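Local coordinates for GTPase HflX (Sulfolobus solfataricus, PDB 3KXI), which hydrolyses GTP and associates with the large (50S) ribosomal subunit, with a possible role in protein synthesis or ribosome biogenesis, at residues Y187-K192 and V264-F269; T193-S198 and I333-R338; V234-G239 and V250-A255. All coordinates share one frame; numbering follows the deposited sequence.

Contact 1: Y187-K192 and V264-F269; sequences YTNSGK and VIDSTF. With GDP (guanosine-5'-diphosphate), chain C.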
loop_
_atom_site.group_PDB
_atom_site.type_symbol
_atom_site.label_atom_id
_atom_site.label_comp_id
_atom_site.label_asym_id
_atom_site.label_seq_id
_atom_site.Cartn_x
_atom_site.Cartn_y
_atom_site.Cartn_z
ATOM N N TYR A 187 -0.675 -8.159 0.597
ATOM C CA TYR A 187 -1.338 -7.543 -0.547
ATOM C C TYR A 187 -2.510 -6.678 -0.130
ATOM O O TYR A 187 -3.020 -6.793 0.980
ATOM C CB TYR A 187 -1.780 -8.592 -1.565
ATOM C CG TYR A 187 -0.678 -8.979 -2.521
ATOM C CD1 TYR A 187 0.087 -10.123 -2.309
ATOM C CD2 TYR A 187 -0.392 -8.189 -3.632
ATOM C CE1 TYR A 187 1.102 -10.475 -3.186
ATOM C CE2 TYR A 187 0.616 -8.531 -4.510
ATOM C CZ TYR A 187 1.359 -9.673 -4.283
ATOM O OH TYR A 187 2.362 -10.013 -5.157
ATOM N N THR A 188 -2.921 -5.793 -1.027
ATOM C CA THR A 188 -4.034 -4.908 -0.745
ATOM C C THR A 188 -5.309 -5.731 -0.669
ATOM O O THR A 188 -5.483 -6.691 -1.421
ATOM C CB THR A 188 -4.157 -3.793 -1.796
ATOM O OG1 THR A 188 -3.896 -4.335 -3.095
ATOM C CG2 THR A 188 -3.132 -2.703 -1.517
ATOM N N ASN A 189 -6.176 -5.358 0.264
ATOM C CA ASN A 189 -7.407 -6.080 0.510
ATOM C C ASN A 189 -7.174 -7.415 1.215
ATOM O O ASN A 189 -8.104 -8.205 1.371
ATOM C CB ASN A 189 -8.183 -6.279 -0.791
ATOM C CG ASN A 189 -9.602 -6.735 -0.555
ATOM O OD1 ASN A 189 -10.414 -6.001 0.007
ATOM N ND2 ASN A 189 -9.912 -7.950 -0.983
ATOM N N SER A 190 -5.936 -7.666 1.640
ATOM C CA SER A 190 -5.624 -8.870 2.411
ATOM C C SER A 190 -6.043 -8.697 3.867
ATOM O O SER A 190 -6.292 -9.678 4.569
ATOM C CB SER A 190 -4.129 -9.196 2.344
ATOM O OG SER A 190 -3.374 -8.385 3.238
ATOM N N GLY A 191 -6.104 -7.445 4.315
ATOM C CA GLY A 191 -6.533 -7.124 5.664
ATOM C C GLY A 191 -5.482 -6.435 6.519
ATOM O O GLY A 191 -5.631 -6.367 7.742
ATOM N N LYS A 192 -4.422 -5.929 5.891
ATOM C CA LYS A 192 -3.342 -5.261 6.626
ATOM C C LYS A 192 -3.895 -4.247 7.609
ATOM O O LYS A 192 -3.623 -4.308 8.811
ATOM C CB LYS A 192 -2.393 -4.523 5.684
ATOM C CG LYS A 192 -1.394 -5.378 4.954
ATOM C CD LYS A 192 -0.501 -4.500 4.092
ATOM C CE LYS A 192 -1.319 -3.482 3.286
ATOM N NZ LYS A 192 -2.232 -4.080 2.262
ATOM N N VAL A 264 0.107 -10.822 6.211
ATOM C CA VAL A 264 -1.320 -11.111 6.147
ATOM C C VAL A 264 -1.666 -11.754 4.806
ATOM O O VAL A 264 -1.139 -11.355 3.766
ATOM C CB VAL A 264 -2.163 -9.834 6.326
ATOM C CG1 VAL A 264 -3.655 -10.179 6.325
ATOM C CG2 VAL A 264 -1.760 -9.086 7.602
ATOM N N ILE A 265 -2.548 -12.750 4.835
ATOM C CA ILE A 265 -2.906 -13.497 3.628
ATOM C C ILE A 265 -4.417 -13.737 3.545
ATOM O O ILE A 265 -5.065 -14.028 4.554
ATOM C CB ILE A 265 -2.146 -14.849 3.554
ATOM C CG1 ILE A 265 -0.630 -14.629 3.618
ATOM C CG2 ILE A 265 -2.509 -15.608 2.288
ATOM C CD1 ILE A 265 -0.037 -14.032 2.349
ATOM N N ASP A 266 -4.968 -13.614 2.340
ATOM C CA ASP A 266 -6.410 -13.733 2.125
ATOM C C ASP A 266 -6.823 -15.193 1.963
ATOM O O ASP A 266 -6.656 -15.784 0.894
ATOM C CB ASP A 266 -6.828 -12.926 0.889
ATOM C CG ASP A 266 -8.322 -12.675 0.830
ATOM O OD1 ASP A 266 -9.082 -13.348 1.566
ATOM O OD2 ASP A 266 -8.742 -11.796 0.047
ATOM N N SER A 267 -7.367 -15.774 3.026
ATOM C CA SER A 267 -7.750 -17.184 3.000
ATOM C C SER A 267 -8.811 -17.495 1.939
ATOM O O SER A 267 -8.984 -18.649 1.548
ATOM C CB SER A 267 -8.216 -17.654 4.385
ATOM O OG SER A 267 -9.385 -16.968 4.800
ATOM N N THR A 268 -9.503 -16.464 1.462
ATOM C CA THR A 268 -10.584 -16.657 0.500
ATOM C C THR A 268 -10.086 -16.908 -0.925
ATOM O O THR A 268 -10.887 -17.068 -1.847
ATOM C CB THR A 268 -11.577 -15.465 0.501
ATOM O OG1 THR A 268 -11.143 -14.460 -0.421
ATOM C CG2 THR A 268 -11.704 -14.873 1.903
ATOM N N PHE A 269 -8.769 -16.928 -1.104
ATOM C CA PHE A 269 -8.170 -17.313 -2.383
ATOM C C PHE A 269 -8.254 -18.824 -2.603
ATOM O O PHE A 269 -8.040 -19.607 -1.673
ATOM C CB PHE A 269 -6.695 -16.892 -2.451
ATOM C CG PHE A 269 -6.481 -15.456 -2.829
ATOM C CD1 PHE A 269 -7.088 -14.920 -3.951
ATOM C CD2 PHE A 269 -5.644 -14.648 -2.078
ATOM C CE1 PHE A 269 -6.883 -13.596 -4.304
ATOM C CE2 PHE A 269 -5.433 -13.325 -2.426
ATOM C CZ PHE A 269 -6.051 -12.798 -3.540
HETATM P PB GDP C . -5.541 -4.096 3.227
HETATM O O1B GDP C . -5.617 -3.342 1.921
HETATM O O2B GDP C . -4.590 -5.258 3.088
HETATM O O3B GDP C . -5.044 -3.209 4.337
HETATM O O3A GDP C . -7.004 -4.655 3.586
HETATM P PA GDP C . -8.095 -3.814 4.415
HETATM O O1A GDP C . -7.731 -3.719 5.879
HETATM O O2A GDP C . -8.276 -2.444 3.799
HETATM O "O5'" GDP C . -9.389 -4.748 4.216
HETATM C "C5'" GDP C . -9.799 -5.100 2.882
HETATM C "C4'" GDP C . -11.259 -5.504 2.960
HETATM O "O4'" GDP C . -11.371 -6.810 3.532
HETATM C "C3'" GDP C . -11.918 -4.535 3.919
HETATM O "O3'" GDP C . -13.097 -3.990 3.321
HETATM C "C2'" GDP C . -12.245 -5.347 5.155
HETATM O "O2'" GDP C . -13.524 -4.987 5.674
HETATM C "C1'" GDP C . -12.220 -6.791 4.683
HETATM N N9 GDP C . -11.640 -7.655 5.738
HETATM C C8 GDP C . -10.464 -7.448 6.364
HETATM N N7 GDP C . -10.215 -8.423 7.274
HETATM C C5 GDP C . -11.243 -9.291 7.228
HETATM C C6 GDP C . -11.609 -10.551 7.920
HETATM O O6 GDP C . -10.869 -11.049 8.798
HETATM N N1 GDP C . -12.767 -11.129 7.570
HETATM C C2 GDP C . -13.583 -10.614 6.631
HETATM N N2 GDP C . -14.735 -11.261 6.333
HETATM N N3 GDP C . -13.308 -9.469 5.962
HETATM C C4 GDP C . -12.177 -8.779 6.213
#

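Contact 2: T193-S198 and I333-R338; sequences TSLFNS and ISALKR. With GDP (guanosine-5'-diphosphate), chain C.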
loop_
_atom_site.group_PDB
_atom_site.type_symbol
_atom_site.label_atom_id
_atom_site.label_comp_id
_atom_site.label_asym_id
_atom_site.label_seq_id
_atom_site.Cartn_x
_atom_site.Cartn_y
_atom_site.Cartn_z
ATOM N N THR A 193 -4.661 -3.301 7.076
ATOM C CA THR A 193 -5.220 -2.233 7.883
ATOM C C THR A 193 -6.154 -2.787 8.948
ATOM O O THR A 193 -5.994 -2.492 10.130
ATOM C CB THR A 193 -5.965 -1.191 7.019
ATOM O OG1 THR A 193 -5.047 -0.571 6.106
ATOM C CG2 THR A 193 -6.593 -0.128 7.901
ATOM N N SER A 194 -7.129 -3.587 8.531
ATOM C CA SER A 194 -8.074 -4.175 9.477
ATOM C C SER A 194 -7.331 -4.760 10.678
ATOM O O SER A 194 -7.727 -4.560 11.826
ATOM C CB SER A 194 -8.929 -5.260 8.811
ATOM O OG SER A 194 -9.675 -4.749 7.720
ATOM N N LEU A 195 -6.243 -5.471 10.411
ATOM C CA LEU A 195 -5.491 -6.108 11.478
ATOM C C LEU A 195 -4.806 -5.089 12.379
ATOM O O LEU A 195 -4.937 -5.144 13.600
ATOM C CB LEU A 195 -4.467 -7.085 10.907
ATOM C CG LEU A 195 -3.708 -7.840 11.994
ATOM C CD1 LEU A 195 -4.698 -8.518 12.932
ATOM C CD2 LEU A 195 -2.734 -8.842 11.391
ATOM N N PHE A 196 -4.070 -4.162 11.774
ATOM C CA PHE A 196 -3.444 -3.083 12.526
ATOM C C PHE A 196 -4.482 -2.424 13.431
ATOM O O PHE A 196 -4.227 -2.171 14.608
ATOM C CB PHE A 196 -2.815 -2.054 11.579
ATOM C CG PHE A 196 -2.198 -0.872 12.285
ATOM C CD1 PHE A 196 -0.971 -0.988 12.926
ATOM C CD2 PHE A 196 -2.843 0.355 12.304
ATOM C CE1 PHE A 196 -0.404 0.093 13.577
ATOM C CE2 PHE A 196 -2.281 1.439 12.950
ATOM C CZ PHE A 196 -1.059 1.307 13.589
ATOM N N ASN A 197 -5.662 -2.170 12.877
ATOM C CA ASN A 197 -6.738 -1.537 13.628
ATOM C C ASN A 197 -7.222 -2.343 14.829
ATOM O O ASN A 197 -7.287 -1.823 15.938
ATOM C CB ASN A 197 -7.905 -1.176 12.706
ATOM C CG ASN A 197 -7.650 0.103 11.926
ATOM O OD1 ASN A 197 -6.711 0.846 12.223
ATOM N ND2 ASN A 197 -8.484 0.366 10.924
ATOM N N SER A 198 -7.564 -3.607 14.615
ATOM C CA SER A 198 -8.071 -4.420 15.714
ATOM C C SER A 198 -6.990 -4.673 16.767
ATOM O O SER A 198 -7.290 -4.833 17.953
ATOM C CB SER A 198 -8.678 -5.734 15.205
ATOM O OG SER A 198 -7.760 -6.455 14.410
ATOM N N ILE A 333 -6.686 -16.471 11.196
ATOM C CA ILE A 333 -7.273 -15.351 11.919
ATOM C C ILE A 333 -8.460 -14.734 11.185
ATOM O O ILE A 333 -8.699 -15.007 10.005
ATOM C CB ILE A 333 -6.226 -14.250 12.205
ATOM C CG1 ILE A 333 -5.660 -13.661 10.905
ATOM C CG2 ILE A 333 -5.115 -14.789 13.094
ATOM C CD1 ILE A 333 -5.322 -12.177 10.998
ATOM N N SER A 334 -9.210 -13.904 11.900
ATOM C CA SER A 334 -10.232 -13.066 11.286
ATOM C C SER A 334 -10.133 -11.657 11.870
ATOM O O SER A 334 -10.718 -11.377 12.917
ATOM C CB SER A 334 -11.631 -13.639 11.517
ATOM O OG SER A 334 -12.621 -12.761 11.015
ATOM N N ALA A 335 -9.376 -10.786 11.203
ATOM C CA ALA A 335 -9.185 -9.409 11.656
ATOM C C ALA A 335 -10.525 -8.716 11.868
ATOM O O ALA A 335 -10.700 -7.940 12.808
ATOM C CB ALA A 335 -8.335 -8.630 10.659
ATOM N N LEU A 336 -11.469 -9.016 10.982
ATOM C CA LEU A 336 -12.810 -8.466 11.046
ATOM C C LEU A 336 -13.532 -8.934 12.318
ATOM O O LEU A 336 -13.897 -8.119 13.170
ATOM C CB LEU A 336 -13.574 -8.868 9.781
ATOM C CG LEU A 336 -14.866 -8.171 9.352
ATOM C CD1 LEU A 336 -16.065 -8.992 9.782
ATOM C CD2 LEU A 336 -14.942 -6.729 9.860
ATOM N N LYS A 337 -13.694 -10.247 12.455
ATOM C CA LYS A 337 -14.439 -10.840 13.570
ATOM C C LYS A 337 -13.621 -11.028 14.860
ATOM O O LYS A 337 -14.175 -11.343 15.915
ATOM C CB LYS A 337 -15.052 -12.176 13.137
ATOM C CG LYS A 337 -16.077 -12.051 12.020
ATOM C CD LYS A 337 -17.485 -11.837 12.580
ATOM C CE LYS A 337 -18.243 -10.714 11.861
ATOM N NZ LYS A 337 -17.801 -9.353 12.311
ATOM N N ARG A 338 -12.308 -10.843 14.775
ATOM C CA ARG A 338 -11.441 -10.907 15.952
ATOM C C ARG A 338 -11.487 -12.281 16.639
ATOM O O ARG A 338 -11.351 -12.398 17.858
ATOM C CB ARG A 338 -11.777 -9.766 16.921
ATOM C CG ARG A 338 -11.568 -8.383 16.305
ATOM C CD ARG A 338 -11.983 -7.269 17.246
ATOM N NE ARG A 338 -11.508 -5.966 16.785
ATOM C CZ ARG A 338 -12.060 -4.804 17.124
ATOM N NH1 ARG A 338 -13.122 -4.777 17.921
ATOM N NH2 ARG A 338 -11.554 -3.668 16.659
HETATM P PB GDP C . -5.541 -4.096 3.227
HETATM O O1B GDP C . -5.617 -3.342 1.921
HETATM O O2B GDP C . -4.590 -5.258 3.088
HETATM O O3B GDP C . -5.044 -3.209 4.337
HETATM O O3A GDP C . -7.004 -4.655 3.586
HETATM P PA GDP C . -8.095 -3.814 4.415
HETATM O O1A GDP C . -7.731 -3.719 5.879
HETATM O O2A GDP C . -8.276 -2.444 3.799
HETATM O "O5'" GDP C . -9.389 -4.748 4.216
HETATM C "C5'" GDP C . -9.799 -5.100 2.882
HETATM C "C4'" GDP C . -11.259 -5.504 2.960
HETATM O "O4'" GDP C . -11.371 -6.810 3.532
HETATM C "C3'" GDP C . -11.918 -4.535 3.919
HETATM O "O3'" GDP C . -13.097 -3.990 3.321
HETATM C "C2'" GDP C . -12.245 -5.347 5.155
HETATM O "O2'" GDP C . -13.524 -4.987 5.674
HETATM C "C1'" GDP C . -12.220 -6.791 4.683
HETATM N N9 GDP C . -11.640 -7.655 5.738
HETATM C C8 GDP C . -10.464 -7.448 6.364
HETATM N N7 GDP C . -10.215 -8.423 7.274
HETATM C C5 GDP C . -11.243 -9.291 7.228
HETATM C C6 GDP C . -11.609 -10.551 7.920
HETATM O O6 GDP C . -10.869 -11.049 8.798
HETATM N N1 GDP C . -12.767 -11.129 7.570
HETATM C C2 GDP C . -13.583 -10.614 6.631
HETATM N N2 GDP C . -14.735 -11.261 6.333
HETATM N N3 GDP C . -13.308 -9.469 5.962
HETATM C C4 GDP C . -12.177 -8.779 6.213
#

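Contact 3: V234-G239 and V250-A255; sequences VGFIRG and VTLSEA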
loop_
_atom_site.group_PDB
_atom_site.type_symbol
_atom_site.label_atom_id
_atom_site.label_comp_id
_atom_site.label_asym_id
_atom_site.label_seq_id
_atom_site.Cartn_x
_atom_site.Cartn_y
_atom_site.Cartn_z
ATOM N N VAL A 234 2.885 -0.051 3.802
ATOM C CA VAL A 234 2.335 -0.044 2.450
ATOM C C VAL A 234 2.282 -1.491 1.959
ATOM O O VAL A 234 3.209 -2.273 2.170
ATOM C CB VAL A 234 3.185 0.813 1.489
ATOM C CG1 VAL A 234 4.588 0.237 1.350
ATOM C CG2 VAL A 234 2.516 0.916 0.132
ATOM N N GLY A 235 1.193 -1.870 1.315
ATOM C CA GLY A 235 1.046 -3.266 0.968
ATOM C C GLY A 235 1.926 -3.720 -0.180
ATOM O O GLY A 235 2.793 -2.980 -0.664
ATOM N N PHE A 236 1.711 -4.963 -0.594
ATOM C CA PHE A 236 2.126 -5.403 -1.908
ATOM C C PHE A 236 1.031 -4.917 -2.841
ATOM O O PHE A 236 -0.153 -4.980 -2.506
ATOM C CB PHE A 236 2.243 -6.922 -1.952
ATOM C CG PHE A 236 3.085 -7.490 -0.849
ATOM C CD1 PHE A 236 4.328 -6.941 -0.556
ATOM C CD2 PHE A 236 2.644 -8.575 -0.107
ATOM C CE1 PHE A 236 5.114 -7.462 0.460
ATOM C CE2 PHE A 236 3.425 -9.103 0.910
ATOM C CZ PHE A 236 4.663 -8.544 1.195
ATOM N N ILE A 237 1.421 -4.405 -4.000
ATOM C CA ILE A 237 0.472 -3.752 -4.884
ATOM C C ILE A 237 0.483 -4.428 -6.238
ATOM O O ILE A 237 1.548 -4.706 -6.785
ATOM C CB ILE A 237 0.802 -2.257 -5.054
ATOM C CG1 ILE A 237 1.027 -1.595 -3.691
ATOM C CG2 ILE A 237 -0.306 -1.545 -5.810
ATOM C CD1 ILE A 237 -0.234 -1.304 -2.914
ATOM N N ARG A 238 -0.701 -4.703 -6.775
ATOM C CA ARG A 238 -0.805 -5.359 -8.073
ATOM C C ARG A 238 -0.707 -4.363 -9.213
ATOM O O ARG A 238 -1.184 -3.226 -9.103
ATOM C CB ARG A 238 -2.117 -6.133 -8.193
ATOM C CG ARG A 238 -2.132 -7.441 -7.436
ATOM C CD ARG A 238 -3.134 -7.394 -6.300
ATOM N NE ARG A 238 -3.213 -8.663 -5.583
ATOM C CZ ARG A 238 -3.959 -8.861 -4.503
ATOM N NH1 ARG A 238 -4.695 -7.869 -4.008
ATOM N NH2 ARG A 238 -3.965 -10.050 -3.918
ATOM N N GLY A 239 -0.095 -4.804 -10.307
ATOM C CA GLY A 239 -0.024 -4.013 -11.522
ATOM C C GLY A 239 0.437 -2.592 -11.273
ATOM O O GLY A 239 -0.251 -1.630 -11.625
ATOM N N VAL A 250 11.174 1.701 -2.958
ATOM C CA VAL A 250 11.855 2.403 -1.870
ATOM C C VAL A 250 10.934 2.593 -0.662
ATOM O O VAL A 250 11.364 2.451 0.480
ATOM C CB VAL A 250 12.423 3.770 -2.345
ATOM C CG1 VAL A 250 13.214 4.454 -1.230
ATOM C CG2 VAL A 250 13.286 3.577 -3.581
ATOM N N THR A 251 9.668 2.911 -0.920
ATOM C CA THR A 251 8.678 3.037 0.147
ATOM C C THR A 251 8.512 1.711 0.887
ATOM O O THR A 251 8.608 1.651 2.109
ATOM C CB THR A 251 7.305 3.494 -0.401
ATOM O OG1 THR A 251 7.444 4.756 -1.070
ATOM C CG2 THR A 251 6.288 3.637 0.724
ATOM N N LEU A 252 8.268 0.649 0.135
ATOM C CA LEU A 252 8.121 -0.680 0.714
ATOM C C LEU A 252 9.368 -1.119 1.480
ATOM O O LEU A 252 9.265 -1.709 2.554
ATOM C CB LEU A 252 7.801 -1.688 -0.387
ATOM C CG LEU A 252 7.681 -3.159 0.004
ATOM C CD1 LEU A 252 6.575 -3.379 1.039
ATOM C CD2 LEU A 252 7.431 -3.987 -1.239
ATOM N N SER A 253 10.541 -0.828 0.922
ATOM C CA SER A 253 11.806 -1.279 1.504
ATOM C C SER A 253 12.019 -0.771 2.920
ATOM O O SER A 253 12.861 -1.291 3.643
ATOM C CB SER A 253 12.995 -0.860 0.633
ATOM O OG SER A 253 13.007 -1.538 -0.613
ATOM N N GLU A 254 11.262 0.244 3.317
ATOM C CA GLU A 254 11.395 0.793 4.663
ATOM C C GLU A 254 10.971 -0.240 5.701
ATOM O O GLU A 254 11.344 -0.152 6.870
ATOM C CB GLU A 254 10.581 2.078 4.809
ATOM C CG GLU A 254 11.065 3.211 3.918
ATOM C CD GLU A 254 10.311 4.511 4.150
ATOM O OE1 GLU A 254 9.380 4.523 4.985
ATOM O OE2 GLU A 254 10.651 5.518 3.494
ATOM N N ALA A 255 10.196 -1.224 5.255
ATOM C CA ALA A 255 9.754 -2.318 6.109
ATOM C C ALA A 255 10.938 -3.135 6.629
ATOM O O ALA A 255 10.859 -3.745 7.697
ATOM C CB ALA A 255 8.793 -3.213 5.346
#

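Contact 1: Y187-K192 and V264-F269
Val264, late in its strand, presses one methyl against Ser190 of the phosphate-binding loop, and this is the tight part of the contact. CG1, held anti to the backbone N (chi1 -177°), points into the loop and stands 3.6 Å from Ser190 OG. Ser190 OG donates within the loop to Tyr187 O at 2.8 Å in the carbonyl plane, while Ser190 N reaches the same oxygen across the type II turn. Beyond Ser190 the packing thins toward exposed Thr268. Asp266 OD2 stays 3.9 Å from Asn189 O, and Lys301 joins the two sides, by a hydrogen bond to Asn189 O and a long, weak ion pair with Asp266 OD2. Asp266 OD1 serves its own segment in an Asx turn, taking Thr268 N (3.1 Å) and Thr268 OG1 from one face of the carboxylate. An alanine in place of Asp266 would remove that acceptor, and would probably leave the turn less firmly held and Lys301 without this nearby negative charge. On GDP, Asn189 N meets O1B at 2.7 Å and Lys192 NZ meets O2B at 2.8 Å. No hydrogen bond crosses between the segments: van der Waals packing meets the strand side, leaving loop N-H groups and Lys192 NZ to the phosphate.

Contact 2: T193-S198 and I333-R338
The helix that follows the P-loop meets the guanine-recognition (G5) loop where Ser194 and Leu195 pack on Ala335, and GDP lies along both. Ala335 CB is the middle of the packing: it sits 3.9 Å from Ser194 CB and 4.2 Å from Leu195 CB. Deeper in, Leu195 and Ile333 cross at about a right angle, their CD1 methyls 4.2 Å apart, and Val264 of the neighbouring strand backs the leucine. At the outer end the extended chain of Arg338 brings its guanidinium alongside the helix, so that Ser198 CB lies at the edge of the group and in its plane.

The polar atoms nearest GDP turn to it; no hydrogen bond crosses the contact. Ser194 OG, placed beside its own backbone N (chi1 -59°), joins that N on GDP O1A; the OG bond is 2.9 Å long. At the far end of GDP, Leu336 N donates almost straight to O6 (3.0 Å, 176°), and Leu336 CB lies over the guanine face. Asp303 holds both Ser334 OG and the nucleotide. Apolar packing thus joins a helix start and a loop whose amides meet different ends of one ligand: the phosphate and the oxygen that marks guanine.

Contact 3: V234-G239 and V250-A255
Phe236 and Leu252 meet at the rim of the aromatic ring. Leu252 CD2 lies in the ring plane, 4.3 Å from Phe236 CD1, and no atom of 250-255 lies over either face. On its CD2 side the ring turns another edge to the face of Tyr187 in the phosphate-binding loop. Two parts of the fold thus meet its rim, at Leu252 and Tyr187, and Ser281 and Ile284 of helix 271-287 also touch the side chain.

The second meeting point is Val234. Its CG1, set between the backbone N and the carbonyl carbon (chi1 63°), is aimed at the helix and lands 3.7 Å from Leu252 CA. The same methyl touches Thr251 CG2 at 3.9 Å, the two side chains crossing at about a right angle. Thr251 thus offers its methyl to the valine, while its hydroxyl is used within the helix, on the carbonyl of Ala247. Phe94 and His97 of helix 86-97 pack on the threonine, and His97 also reaches Val234.

Leu252 links both meeting points. With CG anti to its backbone N (chi1 177°), the side chain leans from the helix along the loop, and its two methyls divide the work: CD2 goes to the phenylalanine, and CD1 rests 3.7 Å from Val234 O. These are van der Waals contacts; no hydrogen bond passes between the segments. The loop is tied by its backbone to the nucleotide side, through a bond between Phe236 and Gly186.

Val234 and Gly235 close the DTVG sequence, the G3 motif (DxxG) of P-loop GTPases, predicted to bind GTP. The loop from this motif and the helix after it correspond to the switch II region of such proteins, and here they pack on each other through Val234, Phe236 and Leu252.

In the fold
Contacts 1 and 3 are buried, whereas contact 2 runs from a buried apolar end to an exposed arginine. All three lie in the GTPase domain, and none has a hydrogen bond between its segments. Contacts 1 and 2 share GDP and the P-loop with its helix, and they join directly where Val264 meets Leu195; in both, backbone amides and some side chains bind the ligand. Contact 3 does not touch GDP and is almost purely hydrophobic, but its loop lies against that of contact 1, through the rings of Phe236 and Tyr187 and through Gly235 beside Lys192. Contact 2 is separated from contact 3 by about 8 Å between nearest atoms, leaving contact 1 as the bridge.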